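Local coordinates for protein aldehyde dehydrogenase (Trypanosoma brucei, PDB 5NNO) that binds NAD and a benzoxaborole-derived aldehyde and probably catalyses the NAD+-dependent oxidation of aldehydes, at residues Leu113-Leu118 and Ser454-Val459. Sequence-based numbering, arbitrary orientation.
Sequences LQYEPL and SHRRPV
Gln114 and Arg457 face each other as a hydrogen-bonded antiparallel pair, Gln114 N reaching Arg457 O at 2.9 Å and Arg457 N returning to Gln114 O at 2.7 Å. Two residues along, Glu116 and His455 repeat the pattern, with His455 N 3.0 Å from Glu116 O. On the face carrying these four side chains, Glu116 CG sits between its backbone N and carbonyl carbon (chi1 64°), and the extended chain runs alongside His455. One carboxylate oxygen, Glu116 OE1, lies 3.1 Å from Arg457 NH1 but well out of the guanidinium plane, so the salt bridge rests on charge alone. Glu116 OE2 is hydrogen-bonded to Ser413 OG of the second subunit, while Arg457 turns its N-H groups to Ser414 and the Glu409 carbonyl of that subunit. The flat amide of Gln114, its NE2 hydrogen-bonded to Glu112 OE1, rests on a methyl of Val459 (Gln114 CD to Val459 CG2 3.6 Å). On the other face, Tyr115 lies beside the aliphatic part of Arg456, Tyr115 CE1 to Arg456 CB 3.7 Å, and also touches helix 447-452. Val459 pairs in parallel with a strand of the second subunit, extending the sheet across the dimer interface: the arrangement belongs to the oligomerisation beta-arm of the aldehyde dehydrogenase fold.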
loop_
_atom_site.group_PDB
_atom_site.type_symbol
_atom_site.label_atom_id
_atom_site.label_comp_id
_atom_site.label_asym_id
_atom_site.label_seq_id
_atom_site.Cartn_x
_atom_site.Cartn_y
_atom_site.Cartn_z
ATOM N N LEU A 113 3.466 -15.834 -9.105
ATOM C CA LEU A 113 2.902 -14.518 -8.803
ATOM C C LEU A 113 2.388 -13.879 -10.096
ATOM O O LEU A 113 3.176 -13.456 -10.942
ATOM C CB LEU A 113 3.962 -13.618 -8.174
ATOM C CG LEU A 113 4.363 -13.792 -6.705
ATOM C CD1 LEU A 113 4.277 -15.237 -6.247
ATOM C CD2 LEU A 113 5.759 -13.200 -6.457
ATOM N N GLN A 114 1.068 -13.809 -10.253
ATOM C CA GLN A 114 0.438 -13.231 -11.461
ATOM C C GLN A 114 -0.037 -11.819 -11.139
ATOM O O GLN A 114 -0.289 -11.497 -9.984
ATOM C CB GLN A 114 -0.735 -14.120 -11.940
ATOM C CG GLN A 114 -0.398 -15.612 -12.058
ATOM C CD GLN A 114 -1.519 -16.479 -12.659
ATOM O OE1 GLN A 114 -2.657 -16.030 -12.880
ATOM N NE2 GLN A 114 -1.203 -17.755 -12.897
ATOM N N TYR A 115 -0.104 -10.958 -12.152
ATOM C CA TYR A 115 -0.603 -9.589 -11.982
ATOM C C TYR A 115 -1.898 -9.458 -12.754
ATOM O O TYR A 115 -1.977 -9.857 -13.933
ATOM C CB TYR A 115 0.389 -8.533 -12.475
ATOM C CG TYR A 115 1.612 -8.385 -11.613
ATOM C CD1 TYR A 115 1.548 -7.776 -10.378
ATOM C CD2 TYR A 115 2.857 -8.867 -12.051
ATOM C CE1 TYR A 115 2.689 -7.650 -9.590
ATOM C CE2 TYR A 115 4.001 -8.748 -11.272
ATOM C CZ TYR A 115 3.920 -8.140 -10.048
ATOM O OH TYR A 115 5.100 -8.033 -9.322
ATOM N N GLU A 116 -2.901 -8.894 -12.071
ATOM C CA GLU A 116 -4.254 -8.784 -12.597
ATOM C C GLU A 116 -4.711 -7.391 -12.296
ATOM O O GLU A 116 -4.306 -6.853 -11.272
ATOM C CB GLU A 116 -5.213 -9.816 -11.948
ATOM C CG GLU A 116 -5.452 -9.656 -10.456
ATOM C CD GLU A 116 -6.555 -10.550 -9.892
ATOM O OE1 GLU A 116 -6.864 -11.647 -10.460
ATOM O OE2 GLU A 116 -7.099 -10.149 -8.830
ATOM N N PRO A 117 -5.562 -6.819 -13.161
ATOM C CA PRO A 117 -6.174 -5.518 -12.903
ATOM C C PRO A 117 -7.000 -5.439 -11.611
ATOM O O PRO A 117 -7.408 -6.464 -11.080
ATOM C CB PRO A 117 -7.081 -5.310 -14.124
ATOM C CG PRO A 117 -6.497 -6.141 -15.197
ATOM C CD PRO A 117 -5.912 -7.325 -14.506
ATOM N N LEU A 118 -7.223 -4.216 -11.120
ATOM C CA LEU A 118 -8.018 -3.987 -9.912
ATOM C C LEU A 118 -9.444 -3.591 -10.224
ATOM O O LEU A 118 -10.370 -4.098 -9.590
ATOM C CB LEU A 118 -7.385 -2.933 -9.019
ATOM C CG LEU A 118 -6.119 -3.370 -8.248
ATOM C CD1 LEU A 118 -5.432 -2.172 -7.641
ATOM C CD2 LEU A 118 -6.461 -4.371 -7.144
ATOM N N SER A 454 -2.150 -2.696 -9.761
ATOM C CA SER A 454 -2.286 -4.140 -9.976
ATOM C C SER A 454 -2.353 -4.894 -8.644
ATOM O O SER A 454 -1.788 -4.464 -7.640
ATOM C CB SER A 454 -1.108 -4.698 -10.779
ATOM O OG SER A 454 -1.170 -4.308 -12.139
ATOM N N HIS A 455 -3.056 -6.019 -8.672
ATOM C CA HIS A 455 -3.085 -6.963 -7.579
ATOM C C HIS A 455 -2.123 -8.057 -7.956
ATOM O O HIS A 455 -2.304 -8.734 -8.973
ATOM C CB HIS A 455 -4.488 -7.539 -7.380
ATOM C CG HIS A 455 -4.531 -8.708 -6.450
ATOM N ND1 HIS A 455 -4.143 -8.622 -5.136
ATOM C CD2 HIS A 455 -4.881 -10.000 -6.657
ATOM C CE1 HIS A 455 -4.268 -9.811 -4.569
ATOM N NE2 HIS A 455 -4.724 -10.661 -5.470
ATOM N N ARG A 456 -1.076 -8.195 -7.141
ATOM C CA ARG A 456 -0.176 -9.329 -7.226
ATOM C C ARG A 456 -0.890 -10.556 -6.588
ATOM O O ARG A 456 -1.148 -10.568 -5.378
ATOM C CB ARG A 456 1.123 -9.014 -6.515
ATOM C CG ARG A 456 2.143 -10.121 -6.712
ATOM C CD ARG A 456 3.490 -9.762 -6.133
ATOM N NE ARG A 456 3.385 -9.522 -4.708
ATOM C CZ ARG A 456 4.326 -8.954 -3.961
ATOM N NH1 ARG A 456 5.472 -8.535 -4.495
ATOM N NH2 ARG A 456 4.097 -8.799 -2.650
ATOM N N ARG A 457 -1.205 -11.551 -7.417
ATOM C CA ARG A 457 -2.007 -12.720 -7.012
ATOM C C ARG A 457 -1.134 -13.987 -6.956
ATOM O O ARG A 457 -0.664 -14.464 -7.990
ATOM C CB ARG A 457 -3.158 -12.926 -7.986
ATOM C CG ARG A 457 -4.271 -13.845 -7.501
ATOM C CD ARG A 457 -5.058 -14.360 -8.695
ATOM N NE ARG A 457 -6.363 -14.918 -8.331
ATOM C CZ ARG A 457 -7.392 -15.086 -9.164
ATOM N NH1 ARG A 457 -7.300 -14.761 -10.444
ATOM N NH2 ARG A 457 -8.523 -15.606 -8.696
ATOM N N PRO A 458 -0.885 -14.511 -5.751
ATOM C CA PRO A 458 -0.269 -15.828 -5.625
ATOM C C PRO A 458 -1.156 -17.001 -6.116
ATOM O O PRO A 458 -2.373 -17.031 -5.884
ATOM C CB PRO A 458 -0.003 -15.961 -4.117
ATOM C CG PRO A 458 -0.892 -14.944 -3.473
ATOM C CD PRO A 458 -0.937 -13.822 -4.452
ATOM N N VAL A 459 -0.509 -17.932 -6.803
ATOM C CA VAL A 459 -1.130 -19.104 -7.370
ATOM C C VAL A 459 -0.199 -20.261 -7.026
ATOM O O VAL A 459 0.988 -20.207 -7.364
ATOM C CB VAL A 459 -1.220 -19.007 -8.906
ATOM C CG1 VAL A 459 -1.872 -20.273 -9.482
ATOM C CG2 VAL A 459 -1.971 -17.741 -9.310
#